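Local atomic coordinates of chromosome partition protein Smc (Pyrococcus yayanosii, PDB entry 5XEI), a protein that is probably required for chromosome condensation and partitioning, as an SMC-family ATPase whose head domain and adjoining coiled coil are captured in this construct. Residues L195-V200 / E335-R340; K202-L207 / V328-Y333; G16-V21 / K72-A77; F28-G33 / A487-I492; M154-R159 / G403-A408. All blocks are in the same frame, centred on the assembly; numbering follows the deposited sequence.

Contact 1: residues L195-V200 / E335-R340; sequences LLIKEV and ELKSKR
I197 and L336 carry the apolar part of this contact, sliding past each other in opposite directions where the two helices come nearest. The closest touch is I197 CG1 on L336 CB at 3.5 Å. Farther along the leucine, CD1 of L336 reaches L196 CB at 3.7 Å. V200 meets the same methyl tip to tip, its CG2 4.0 Å from L336 CD1, and L336 thus touches L196, I197 and V200.

The second kind of interaction sets an alkyl group on a charged plane. I197 CD1 lies over one face of the R340 guanidinium, offset toward its rim, with NH2 of R340 the nearest atom at 3.6 Å. The arginine chain bends at chi3 (74°) and crosses I197 at about a right angle. Its NH2 also forms a salt bridge with D194, a turn earlier on the facing helix.

The axes of segments 195-200 and 335-340 pass 9.8 Å apart at 159°, antiparallel; they lie on helices 170-246 and 321-383 in the predicted coiled-coil arm. Y333 and V329 of the latter helix continue the packing around V200.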
# COMPACT_ATOMS: atom_id res chain seq x y z
N LEU A 195 -14.71 -12.77 -20.34
CA LEU A 195 -15.92 -12.26 -20.97
C LEU A 195 -15.74 -12.19 -22.48
O LEU A 195 -16.71 -12.39 -23.23
CB LEU A 195 -16.28 -10.90 -20.37
CG LEU A 195 -16.99 -10.80 -19.01
CD1 LEU A 195 -17.25 -9.34 -18.59
CD2 LEU A 195 -18.30 -11.56 -19.02
N LEU A 196 -14.52 -11.94 -22.95
CA LEU A 196 -14.25 -11.94 -24.39
C LEU A 196 -14.31 -13.34 -24.96
O LEU A 196 -14.82 -13.55 -26.06
CB LEU A 196 -12.89 -11.32 -24.66
CG LEU A 196 -12.85 -9.87 -24.18
CD1 LEU A 196 -11.53 -9.24 -24.54
CD2 LEU A 196 -13.98 -9.05 -24.75
N ILE A 197 -13.77 -14.31 -24.22
CA ILE A 197 -13.81 -15.70 -24.67
C ILE A 197 -15.24 -16.18 -24.80
O ILE A 197 -15.58 -16.93 -25.72
CB ILE A 197 -13.01 -16.58 -23.72
CG1 ILE A 197 -11.54 -16.17 -23.75
CG2 ILE A 197 -13.24 -18.05 -24.02
CD1 ILE A 197 -10.60 -17.19 -23.11
N LYS A 198 -16.10 -15.76 -23.87
CA LYS A 198 -17.46 -16.28 -23.91
C LYS A 198 -18.19 -15.79 -25.17
O LYS A 198 -18.81 -16.59 -25.87
CB LYS A 198 -18.19 -15.92 -22.62
CG LYS A 198 -19.64 -16.42 -22.58
CD LYS A 198 -20.19 -16.55 -21.16
CE LYS A 198 -21.48 -17.39 -21.16
NZ LYS A 198 -21.74 -18.01 -19.81
N GLU A 199 -18.07 -14.50 -25.50
CA GLU A 199 -18.75 -14.00 -26.70
C GLU A 199 -18.09 -14.54 -27.96
O GLU A 199 -18.78 -14.99 -28.88
CB GLU A 199 -18.76 -12.46 -26.75
CG GLU A 199 -19.30 -11.97 -28.12
CD GLU A 199 -19.58 -10.46 -28.23
OE1 GLU A 199 -19.59 -9.94 -29.38
OE2 GLU A 199 -19.82 -9.80 -27.20
N VAL A 200 -16.76 -14.45 -28.03
CA VAL A 200 -16.06 -14.91 -29.22
C VAL A 200 -16.40 -16.36 -29.50
O VAL A 200 -16.74 -16.73 -30.64
CB VAL A 200 -14.55 -14.70 -29.04
CG1 VAL A 200 -13.79 -15.62 -29.95
CG2 VAL A 200 -14.21 -13.24 -29.31
N GLU A 335 -6.22 -17.16 -29.32
CA GLU A 335 -5.28 -16.30 -28.64
C GLU A 335 -5.79 -15.85 -27.30
O GLU A 335 -5.00 -15.69 -26.36
CB GLU A 335 -4.94 -15.11 -29.50
CG GLU A 335 -3.73 -15.40 -30.30
CD GLU A 335 -3.26 -14.20 -31.04
OE1 GLU A 335 -3.16 -13.11 -30.42
OE2 GLU A 335 -3.01 -14.35 -32.26
N LEU A 336 -7.09 -15.62 -27.18
CA LEU A 336 -7.66 -15.37 -25.86
C LEU A 336 -7.41 -16.55 -24.91
O LEU A 336 -7.08 -16.34 -23.74
CB LEU A 336 -9.15 -15.06 -26.00
CG LEU A 336 -9.56 -13.77 -26.68
CD1 LEU A 336 -11.08 -13.74 -26.79
CD2 LEU A 336 -9.06 -12.57 -25.89
N LYS A 337 -7.56 -17.79 -25.40
CA LYS A 337 -7.21 -18.94 -24.58
C LYS A 337 -5.73 -18.94 -24.24
O LYS A 337 -5.33 -19.50 -23.21
CB LYS A 337 -7.57 -20.25 -25.29
CG LYS A 337 -8.94 -20.29 -25.89
CD LYS A 337 -9.93 -21.10 -25.08
CE LYS A 337 -9.91 -22.58 -25.43
NZ LYS A 337 -11.14 -23.24 -24.85
N SER A 338 -4.91 -18.34 -25.10
CA SER A 338 -3.50 -18.26 -24.77
C SER A 338 -3.26 -17.20 -23.73
O SER A 338 -2.60 -17.44 -22.72
CB SER A 338 -2.67 -17.96 -26.02
OG SER A 338 -1.31 -17.81 -25.65
N LYS A 339 -3.80 -16.01 -23.95
CA LYS A 339 -3.65 -14.92 -23.00
C LYS A 339 -4.15 -15.32 -21.61
O LYS A 339 -3.43 -15.16 -20.61
CB LYS A 339 -4.40 -13.70 -23.54
CG LYS A 339 -4.50 -12.52 -22.62
CD LYS A 339 -3.78 -11.31 -23.23
CE LYS A 339 -4.34 -9.99 -22.67
NZ LYS A 339 -3.53 -8.79 -23.06
N ARG A 340 -5.37 -15.87 -21.52
CA ARG A 340 -5.91 -16.29 -20.24
C ARG A 340 -4.88 -17.08 -19.43
O ARG A 340 -4.56 -16.71 -18.31
CB ARG A 340 -7.19 -17.12 -20.42
CG ARG A 340 -7.65 -17.81 -19.12
CD ARG A 340 -9.11 -18.24 -19.15
NE ARG A 340 -9.31 -19.42 -20.00
CZ ARG A 340 -10.49 -19.80 -20.50
NH1 ARG A 340 -10.58 -20.88 -21.27
NH2 ARG A 340 -11.58 -19.07 -20.23

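Contact 2: residues K202-L207 / V328-Y333; sequences KQLDKL and VVERRY
L204 crosses Y333 at about a right angle, bringing its CD1 methyl against the base of the aromatic ring. L204 CD1 is 3.5 Å from CG of Y333 and almost as near its CB, approaching the ring obliquely. The tyrosine chi1 of -171° puts CG anti to the backbone N, where this methyl meets it. The leucine also meets a carboxylate: OE2 of E330 is nearer CD2 of L204, at 3.5 Å, but lies within 3.9 Å of L204 CD1 as well. The glutamate chain bends at chi2 (97°), and its end comes nearer the facing helix.

V329 divides its two methyls between partners. CG1 faces the aliphatic part of Q203, with CG of Q203 3.9 Å from CG1 of V329, and it also reaches L204 CB at 4.2 Å. CG2 receives L207, whose CD2 comes to 3.7 Å from V329 CG2 as the two side chains cross at about a right angle. The extended Q203 runs on beside the valine, its amide nitrogen near CG2 as well.

The segments 202-207 and 328-333, on helices 170-246 and 321-383, approach to 9.6 Å between segment axes and run antiparallel at 151°, within the predicted coiled coil. K201 of helix 170-246 touches Y333, while on helix 321-383 F326 adds to the packing on L204 and D325 touches L207.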
# COMPACT_ATOMS: atom_id res chain seq x y z
N LYS A 202 -19.02 -17.81 -28.87
CA LYS A 202 -20.39 -17.93 -29.35
C LYS A 202 -20.52 -17.41 -30.78
O LYS A 202 -21.19 -18.01 -31.62
CB LYS A 202 -21.32 -17.23 -28.36
CG LYS A 202 -22.68 -16.87 -28.85
CD LYS A 202 -23.40 -16.07 -27.77
CE LYS A 202 -24.63 -15.34 -28.29
NZ LYS A 202 -25.51 -14.86 -27.18
N GLN A 203 -19.82 -16.31 -31.07
CA GLN A 203 -19.69 -15.84 -32.43
C GLN A 203 -19.05 -16.89 -33.33
O GLN A 203 -19.50 -17.11 -34.46
CB GLN A 203 -18.88 -14.55 -32.43
CG GLN A 203 -18.15 -14.29 -33.71
CD GLN A 203 -17.61 -12.88 -33.77
OE1 GLN A 203 -17.11 -12.34 -32.76
NE2 GLN A 203 -17.71 -12.26 -34.95
N LEU A 204 -18.00 -17.55 -32.85
CA LEU A 204 -17.29 -18.54 -33.66
C LEU A 204 -18.24 -19.61 -34.15
O LEU A 204 -18.10 -20.13 -35.26
CB LEU A 204 -16.17 -19.16 -32.83
CG LEU A 204 -14.86 -19.69 -33.41
CD1 LEU A 204 -13.97 -20.10 -32.24
CD2 LEU A 204 -15.03 -20.83 -34.38
N ASP A 205 -19.25 -19.94 -33.35
CA ASP A 205 -20.11 -21.06 -33.69
C ASP A 205 -21.24 -20.68 -34.63
O ASP A 205 -21.70 -21.54 -35.38
CB ASP A 205 -20.67 -21.67 -32.41
CG ASP A 205 -19.82 -22.83 -31.93
OD1 ASP A 205 -19.26 -22.76 -30.79
OD2 ASP A 205 -19.76 -23.85 -32.66
N LYS A 206 -21.72 -19.44 -34.60
CA LYS A 206 -22.43 -18.97 -35.78
C LYS A 206 -21.60 -19.24 -37.02
O LYS A 206 -22.06 -19.87 -37.97
CB LYS A 206 -22.76 -17.48 -35.67
CG LYS A 206 -23.93 -17.19 -34.78
CD LYS A 206 -25.20 -17.83 -35.33
CE LYS A 206 -26.11 -18.37 -34.22
NZ LYS A 206 -27.01 -19.47 -34.72
N LEU A 207 -20.34 -18.82 -36.98
CA LEU A 207 -19.53 -18.81 -38.19
C LEU A 207 -19.20 -20.22 -38.66
O LEU A 207 -19.08 -20.44 -39.87
CB LEU A 207 -18.26 -18.00 -37.96
CG LEU A 207 -18.41 -16.53 -38.32
CD1 LEU A 207 -19.70 -15.93 -37.77
CD2 LEU A 207 -17.21 -15.77 -37.82
N VAL A 328 -10.54 -15.78 -39.02
CA VAL A 328 -10.13 -14.62 -38.25
C VAL A 328 -10.64 -14.72 -36.82
O VAL A 328 -9.95 -14.32 -35.86
CB VAL A 328 -10.60 -13.34 -38.94
CG1 VAL A 328 -10.79 -12.26 -37.99
CG2 VAL A 328 -9.62 -12.94 -39.91
N VAL A 329 -11.84 -15.25 -36.64
CA VAL A 329 -12.39 -15.29 -35.29
C VAL A 329 -11.78 -16.45 -34.54
O VAL A 329 -11.56 -16.37 -33.32
CB VAL A 329 -13.92 -15.36 -35.33
CG1 VAL A 329 -14.48 -15.49 -33.93
CG2 VAL A 329 -14.49 -14.14 -36.01
N GLU A 330 -11.43 -17.53 -35.24
CA GLU A 330 -10.77 -18.63 -34.57
C GLU A 330 -9.39 -18.22 -34.03
O GLU A 330 -9.05 -18.54 -32.89
CB GLU A 330 -10.67 -19.82 -35.51
CG GLU A 330 -9.85 -20.88 -34.90
CD GLU A 330 -10.73 -21.91 -34.25
OE1 GLU A 330 -10.30 -22.47 -33.23
OE2 GLU A 330 -11.85 -22.14 -34.75
N ARG A 331 -8.59 -17.52 -34.85
CA ARG A 331 -7.32 -17.01 -34.33
C ARG A 331 -7.53 -16.18 -33.08
O ARG A 331 -6.81 -16.34 -32.09
CB ARG A 331 -6.57 -16.20 -35.39
CG ARG A 331 -6.29 -16.95 -36.67
CD ARG A 331 -5.33 -16.21 -37.61
NE ARG A 331 -5.89 -16.15 -38.96
CZ ARG A 331 -5.56 -16.97 -39.95
NH1 ARG A 331 -6.13 -16.83 -41.15
NH2 ARG A 331 -4.68 -17.96 -39.76
N ARG A 332 -8.54 -15.30 -33.09
CA ARG A 332 -8.83 -14.53 -31.89
C ARG A 332 -9.20 -15.45 -30.73
O ARG A 332 -8.78 -15.24 -29.59
CB ARG A 332 -9.95 -13.53 -32.17
CG ARG A 332 -10.08 -12.48 -31.10
CD ARG A 332 -11.27 -11.57 -31.30
NE ARG A 332 -11.50 -10.78 -30.09
CZ ARG A 332 -12.63 -10.14 -29.81
NH1 ARG A 332 -13.67 -10.19 -30.64
NH2 ARG A 332 -12.74 -9.45 -28.68
N TYR A 333 -9.97 -16.50 -31.02
CA TYR A 333 -10.33 -17.46 -29.98
C TYR A 333 -9.09 -18.09 -29.38
O TYR A 333 -8.86 -17.99 -28.17
CB TYR A 333 -11.25 -18.51 -30.56
CG TYR A 333 -11.85 -19.42 -29.53
CD1 TYR A 333 -12.71 -18.92 -28.56
CD2 TYR A 333 -11.58 -20.78 -29.54
CE1 TYR A 333 -13.27 -19.76 -27.61
CE2 TYR A 333 -12.14 -21.62 -28.61
CZ TYR A 333 -12.99 -21.10 -27.64
OH TYR A 333 -13.54 -21.95 -26.71

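Contact 3: residues G16-V21 / K72-A77; sequences GNRKVV and KGEPPA
N17 and E74 meet through a backbone donor and a carboxylate acceptor. The amide N of N17 gives a hydrogen bond of 3.1 Å to OE2 of E74, with an N-H...O angle of 146°, and the oxygen is met nearly along its C-O axis. E74 reaches this donor with a chain extended beyond CG, after a first torsion of -53° that sets CG beside its own backbone N. The same oxygen lies 3.3 Å from G16 CA, so the carboxylate sits close against the backbone at the start of the loop.

The place of the other oxygen is less sure. OE1 of E74 forms a salt bridge with NH2 of R18, but the modelled separation is implausibly short and the exact positions of both atoms are doubtful. OE2 is thus satisfied by the peptide N-H of N17, whereas the setting of OE1 against the R18 guanidinium can be described only as a pairing of opposite charges. R498 also lies near R18, like charges close together, with the same uncertainty over R18 NH2.

The N17 side chain projects toward the proline-containing loop and packs among P75 and A77, although the orientation of its amide is uncertain.

F68 lies against N17, E74 and A77, while A77 is tied to F68 by a backbone hydrogen bond. The contact joins the loop leading into strand 20-23, at the outer side of the six-stranded antiparallel sheet, to the loop before strand 80-87. V501 of strand 501-506 touches E74.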
# COMPACT_ATOMS: atom_id res chain seq x y z
N GLY A 16 9.21 34.03 31.46
CA GLY A 16 8.78 35.39 31.22
C GLY A 16 8.73 35.70 29.74
O GLY A 16 8.82 34.83 28.87
N ASN A 17 8.57 37.00 29.44
CA ASN A 17 8.69 37.46 28.05
C ASN A 17 10.13 37.37 27.56
O ASN A 17 10.35 37.28 26.35
CB ASN A 17 8.21 38.89 27.90
CG ASN A 17 6.92 39.14 28.63
OD1 ASN A 17 6.91 39.75 29.70
ND2 ASN A 17 5.82 38.65 28.06
N ARG A 18 11.10 37.41 28.46
CA ARG A 18 12.49 37.18 28.08
C ARG A 18 12.63 35.81 27.41
O ARG A 18 12.16 34.80 27.94
CB ARG A 18 13.40 37.27 29.31
CG ARG A 18 13.41 38.65 29.92
CD ARG A 18 14.34 38.78 31.12
NE ARG A 18 13.66 38.67 32.42
CZ ARG A 18 12.78 39.55 32.90
NH1 ARG A 18 12.42 40.61 32.18
NH2 ARG A 18 12.25 39.38 34.11
N LYS A 19 13.24 35.79 26.23
CA LYS A 19 13.65 34.52 25.64
C LYS A 19 14.52 33.76 26.64
O LYS A 19 15.25 34.35 27.43
CB LYS A 19 14.40 34.79 24.34
CG LYS A 19 14.91 33.58 23.57
CD LYS A 19 15.83 34.07 22.45
CE LYS A 19 16.16 32.99 21.44
NZ LYS A 19 17.23 33.43 20.47
N VAL A 20 14.38 32.43 26.65
CA VAL A 20 15.11 31.56 27.56
C VAL A 20 15.75 30.45 26.74
O VAL A 20 15.07 29.77 25.97
CB VAL A 20 14.19 30.95 28.62
CG1 VAL A 20 14.95 29.95 29.44
CG2 VAL A 20 13.61 32.02 29.48
N VAL A 21 17.06 30.25 26.90
CA VAL A 21 17.80 29.25 26.14
C VAL A 21 18.29 28.16 27.08
O VAL A 21 19.07 28.42 28.00
CB VAL A 21 18.97 29.87 25.37
CG1 VAL A 21 19.72 28.78 24.64
CG2 VAL A 21 18.45 30.93 24.41
N LYS A 72 3.87 39.85 38.52
CA LYS A 72 4.08 41.11 39.22
C LYS A 72 5.04 42.03 38.49
O LYS A 72 4.85 43.25 38.46
CB LYS A 72 4.60 40.82 40.63
CG LYS A 72 5.38 41.95 41.25
CD LYS A 72 6.20 41.48 42.46
CE LYS A 72 7.10 42.61 42.97
NZ LYS A 72 8.09 42.14 43.97
N GLY A 73 6.07 41.48 37.87
CA GLY A 73 7.10 42.33 37.31
C GLY A 73 7.16 42.33 35.80
O GLY A 73 7.95 43.07 35.22
N GLU A 74 6.35 41.49 35.15
CA GLU A 74 6.39 41.41 33.70
C GLU A 74 4.99 41.39 33.12
O GLU A 74 4.09 40.77 33.70
CB GLU A 74 7.15 40.18 33.23
CG GLU A 74 8.51 40.03 33.83
CD GLU A 74 9.29 38.90 33.21
OE1 GLU A 74 10.19 38.36 33.88
OE2 GLU A 74 9.02 38.56 32.04
N PRO A 75 4.79 42.04 31.98
CA PRO A 75 3.46 42.06 31.33
C PRO A 75 3.12 40.72 30.71
O PRO A 75 4.01 39.96 30.32
CB PRO A 75 3.64 43.12 30.24
CG PRO A 75 5.12 43.04 29.93
CD PRO A 75 5.76 42.87 31.26
N PRO A 76 1.83 40.43 30.54
CA PRO A 76 1.43 39.21 29.82
C PRO A 76 2.05 39.17 28.43
O PRO A 76 2.29 40.21 27.82
CB PRO A 76 -0.10 39.31 29.75
CG PRO A 76 -0.47 40.37 30.78
CD PRO A 76 0.68 41.31 30.83
N ALA A 77 2.32 37.97 27.95
CA ALA A 77 2.97 37.84 26.66
C ALA A 77 1.97 38.01 25.54
O ALA A 77 0.77 37.77 25.71
CB ALA A 77 3.65 36.48 26.54

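Contact 4: residues F28-G33 / A487-I492; sequences FTAIVG and ANADKI
F28 presents a ring face to A489, whose CA lies 3.9 Å from the ring centroid and 21° off its normal, a CH-pi contact offset toward the rim. A chi1 of -173° sets CG anti to the backbone N, where it meets CA of A489. Beside the ring, the carbonyl O of F28 accepts from two successive amides: N of D490 at 3.0 Å, and N of K491 in a weaker bond of 3.3 Å. N of F28 in turn donates a weak bond to OD1 of D490.

From here the chains run as parallel strands. N of A30 donates to O of K491 at 3.0 Å, and T29 is bridged with K491 and A30 with I492. This is the mixed, largely parallel core sheet of a P-loop ATPase head: strand 28-32 leads directly into the predicted ATP-binding segment beginning at A34.

Apolar groups line the sheet face on which A30 and I492 lie. CB of A30 is 3.7 Å from CB of A489, and CG2 of V32 meets CG2 of I492 at 3.6 Å, the two side chains lying aslant. On the face of T29 and K491, the threonine methyl packs beside the lysine chain, while T29 OG1 is held by a hydrogen bond from N of S25. Farther out, strand 475-480 flanks strand 28-32 on its other edge, and I467 of helix 457-470 packs on F28.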
# COMPACT_ATOMS: atom_id res chain seq x y z
N PHE A 28 23.21 12.77 29.67
CA PHE A 28 22.28 12.86 30.79
C PHE A 28 22.27 14.31 31.26
O PHE A 28 23.25 14.79 31.81
CB PHE A 28 22.76 11.88 31.86
CG PHE A 28 21.84 11.71 33.03
CD1 PHE A 28 20.67 12.43 33.14
CD2 PHE A 28 22.17 10.82 34.03
CE1 PHE A 28 19.84 12.26 34.24
CE2 PHE A 28 21.34 10.64 35.12
CZ PHE A 28 20.17 11.37 35.22
N THR A 29 21.17 15.02 30.99
CA THR A 29 20.91 16.32 31.62
C THR A 29 19.79 16.15 32.64
O THR A 29 18.84 15.40 32.40
CB THR A 29 20.51 17.39 30.60
OG1 THR A 29 21.54 17.54 29.63
CG2 THR A 29 20.26 18.74 31.28
N ALA A 30 19.90 16.85 33.77
CA ALA A 30 18.91 16.77 34.84
C ALA A 30 18.35 18.16 35.14
O ALA A 30 19.07 19.06 35.59
CB ALA A 30 19.53 16.16 36.09
N ILE A 31 17.04 18.32 34.92
CA ILE A 31 16.31 19.50 35.36
C ILE A 31 15.89 19.29 36.81
O ILE A 31 15.17 18.34 37.13
CB ILE A 31 15.08 19.75 34.48
CG1 ILE A 31 15.38 19.58 32.97
CG2 ILE A 31 14.52 21.12 34.79
CD1 ILE A 31 16.41 20.50 32.44
N VAL A 32 16.33 20.20 37.70
CA VAL A 32 15.99 20.11 39.12
C VAL A 32 15.48 21.46 39.62
O VAL A 32 15.81 22.52 39.08
CB VAL A 32 17.16 19.64 40.00
CG1 VAL A 32 17.61 18.26 39.56
CG2 VAL A 32 18.31 20.64 39.97
N GLY A 33 14.67 21.39 40.66
CA GLY A 33 13.99 22.52 41.26
C GLY A 33 12.85 22.04 42.13
O GLY A 33 12.41 20.89 42.04
N ALA A 487 22.99 13.03 40.94
CA ALA A 487 24.38 12.72 41.22
C ALA A 487 25.12 12.24 39.97
O ALA A 487 26.30 12.58 39.77
CB ALA A 487 24.45 11.68 42.33
N ASN A 488 24.45 11.47 39.12
CA ASN A 488 25.10 10.91 37.93
C ASN A 488 24.91 11.75 36.68
O ASN A 488 25.48 11.41 35.64
CB ASN A 488 24.58 9.50 37.65
CG ASN A 488 24.54 8.66 38.88
OD1 ASN A 488 23.66 8.82 39.73
ND2 ASN A 488 25.51 7.76 39.01
N ALA A 489 24.12 12.81 36.72
CA ALA A 489 23.96 13.59 35.51
C ALA A 489 25.30 14.14 35.06
O ALA A 489 26.21 14.36 35.87
CB ALA A 489 22.95 14.72 35.72
N ASP A 490 25.44 14.32 33.75
CA ASP A 490 26.59 15.02 33.19
C ASP A 490 26.45 16.52 33.34
O ASP A 490 27.45 17.23 33.43
CB ASP A 490 26.77 14.69 31.70
CG ASP A 490 26.72 13.20 31.40
OD1 ASP A 490 25.85 12.49 31.94
OD2 ASP A 490 27.58 12.73 30.61
N LYS A 491 25.21 17.01 33.31
CA LYS A 491 24.89 18.42 33.44
C LYS A 491 23.63 18.54 34.28
O LYS A 491 22.76 17.67 34.24
CB LYS A 491 24.67 19.07 32.07
CG LYS A 491 23.84 20.35 32.12
CD LYS A 491 23.65 21.02 30.74
CE LYS A 491 24.96 21.58 30.23
NZ LYS A 491 24.77 22.52 29.11
N ILE A 492 23.56 19.60 35.09
CA ILE A 492 22.40 19.91 35.90
C ILE A 492 21.92 21.31 35.53
O ILE A 492 22.71 22.25 35.47
CB ILE A 492 22.70 19.82 37.41
CG1 ILE A 492 23.29 18.45 37.75
CG2 ILE A 492 21.45 20.07 38.22
CD1 ILE A 492 24.11 18.44 39.03

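Contact 5: residues M154-R159 / G403-A408; sequences MSPLER and GLEIEA
R159 reaches L404 through a chain that leaves with CG anti to the backbone N (chi1 -153°) and bends at chi3 (-81°). Its NH2 gives a weak hydrogen bond of 3.4 Å to O of L404; the oxygen lies at the guanidinium edge, in its plane, and the N-H...O angle is 159°. On the way, CD of R159 comes within 4.0 Å of CD1 of I406, the two side chains crossing at about a right angle. NH1 turns back to its own side, with a weak bond to O of M154 and another hydrogen bond to O of F151, whose ring also makes a cation-pi interaction with the arginine.

P156 supplies the other half of the contact. Its O accepts a weak hydrogen bond from N of L404 at 3.1 Å. The proline ring lies alongside E405, pointing the same way, with CG of P156 3.4 Å from OE1 of E405. The other carboxylate oxygen, OE2, is paired with R417 in a salt bridge.

This is the beginning of helix 156-167, with S155 as N-cap: OG of S155 accepts from N of E158 at 2.6 Å. The helix start is laid against strand 404-409, the central strand of a three-stranded antiparallel sheet in the head. G403, just ahead of the strand, brings its CA to 3.4 Å from N of L157, backbone against backbone. Around this junction, G403 N is bonded to E394 OE1, I418 touches both R159 and I406, and F433 of helix 424-440 packs on R159.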
# COMPACT_ATOMS: atom_id res chain seq x y z
N MET A 154 -3.33 0.82 29.38
CA MET A 154 -3.28 0.61 27.94
C MET A 154 -3.59 -0.84 27.61
O MET A 154 -3.07 -1.76 28.25
CB MET A 154 -1.90 1.01 27.42
CG MET A 154 -1.80 1.09 25.94
SD MET A 154 -0.32 1.99 25.46
CE MET A 154 0.95 0.75 25.64
N SER A 155 -4.45 -1.05 26.61
CA SER A 155 -4.85 -2.40 26.21
C SER A 155 -3.67 -3.16 25.61
O SER A 155 -2.68 -2.55 25.17
CB SER A 155 -5.98 -2.33 25.19
OG SER A 155 -5.47 -2.34 23.87
N PRO A 156 -3.74 -4.50 25.56
CA PRO A 156 -2.71 -5.24 24.81
C PRO A 156 -2.73 -4.87 23.35
O PRO A 156 -1.67 -4.55 22.77
CB PRO A 156 -3.08 -6.71 25.03
CG PRO A 156 -4.04 -6.72 26.14
CD PRO A 156 -4.77 -5.41 26.09
N LEU A 157 -3.92 -4.89 22.73
CA LEU A 157 -4.04 -4.48 21.34
C LEU A 157 -3.45 -3.10 21.10
O LEU A 157 -2.86 -2.87 20.05
CB LEU A 157 -5.50 -4.53 20.88
CG LEU A 157 -5.79 -5.67 19.89
CD1 LEU A 157 -7.27 -5.88 19.60
CD2 LEU A 157 -5.03 -5.45 18.60
N GLU A 158 -3.54 -2.19 22.08
CA GLU A 158 -2.93 -0.87 21.91
C GLU A 158 -1.40 -0.88 22.03
O GLU A 158 -0.74 0.07 21.58
CB GLU A 158 -3.53 0.10 22.94
CG GLU A 158 -4.99 0.52 22.67
CD GLU A 158 -5.58 1.41 23.78
OE1 GLU A 158 -6.83 1.52 23.88
OE2 GLU A 158 -4.79 1.98 24.57
N ARG A 159 -0.83 -1.93 22.62
CA ARG A 159 0.61 -2.00 22.87
C ARG A 159 1.40 -2.52 21.67
O ARG A 159 2.52 -2.05 21.43
CB ARG A 159 0.85 -2.87 24.11
CG ARG A 159 2.11 -2.55 24.88
CD ARG A 159 2.08 -3.16 26.29
NE ARG A 159 1.30 -2.38 27.26
CZ ARG A 159 0.17 -2.77 27.84
NH1 ARG A 159 -0.43 -1.96 28.71
NH2 ARG A 159 -0.36 -3.97 27.57
N GLY A 403 -3.10 -8.59 20.35
CA GLY A 403 -2.50 -7.64 21.22
C GLY A 403 -1.17 -8.14 21.75
O GLY A 403 -0.58 -9.10 21.24
N LEU A 404 -0.72 -7.50 22.81
CA LEU A 404 0.56 -7.84 23.42
C LEU A 404 0.49 -7.41 24.88
O LEU A 404 0.36 -6.21 25.17
CB LEU A 404 1.69 -7.15 22.68
CG LEU A 404 3.05 -7.05 23.37
CD1 LEU A 404 3.77 -8.39 23.28
CD2 LEU A 404 3.89 -5.94 22.76
N GLU A 405 0.56 -8.36 25.80
CA GLU A 405 0.41 -8.03 27.20
C GLU A 405 1.72 -8.24 27.94
O GLU A 405 2.67 -8.83 27.41
CB GLU A 405 -0.69 -8.87 27.84
CG GLU A 405 -1.26 -8.19 29.07
CD GLU A 405 -2.69 -8.60 29.27
OE1 GLU A 405 -3.26 -9.18 28.32
OE2 GLU A 405 -3.23 -8.34 30.37
N ILE A 406 1.74 -7.74 29.17
CA ILE A 406 2.88 -7.85 30.07
C ILE A 406 2.46 -8.55 31.36
O ILE A 406 1.34 -8.34 31.85
CB ILE A 406 3.45 -6.47 30.41
CG1 ILE A 406 3.74 -5.69 29.15
CG2 ILE A 406 4.73 -6.61 31.19
CD1 ILE A 406 4.33 -4.34 29.44
N GLU A 407 3.37 -9.35 31.91
CA GLU A 407 3.22 -9.92 33.24
C GLU A 407 4.54 -9.82 33.98
O GLU A 407 5.60 -10.07 33.39
CB GLU A 407 2.75 -11.36 33.19
CG GLU A 407 1.30 -11.44 32.82
CD GLU A 407 0.80 -12.86 32.73
OE1 GLU A 407 1.57 -13.78 33.08
OE2 GLU A 407 -0.37 -13.05 32.30
N ALA A 408 4.48 -9.47 35.26
CA ALA A 408 5.68 -9.28 36.07
C ALA A 408 5.55 -10.04 37.38
O ALA A 408 4.44 -10.21 37.90
CB ALA A 408 5.93 -7.80 36.39

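Contacts 1 and 2 are successive layers of one antiparallel coiled coil, their centres 10 Å apart; V200 joins them, its CG2 lying 3.4 Å from NH1 of R332 and its CG1 3.7 Å from CD1 of Y333. The other three belong to the head. Contact 4 is the nearest to the predicted ATP site, with V32 about 6 Å from K39 between side chains, whereas G16 in contact 3 is about 11 Å from N41. Contacts 3 and 4 have centres 25 Å apart. Contact 5 lies 32 Å from contact 4 and 53 Å from contact 1 between centres, and its helix 156-167 precedes the long arm helix 170-246 in the chain.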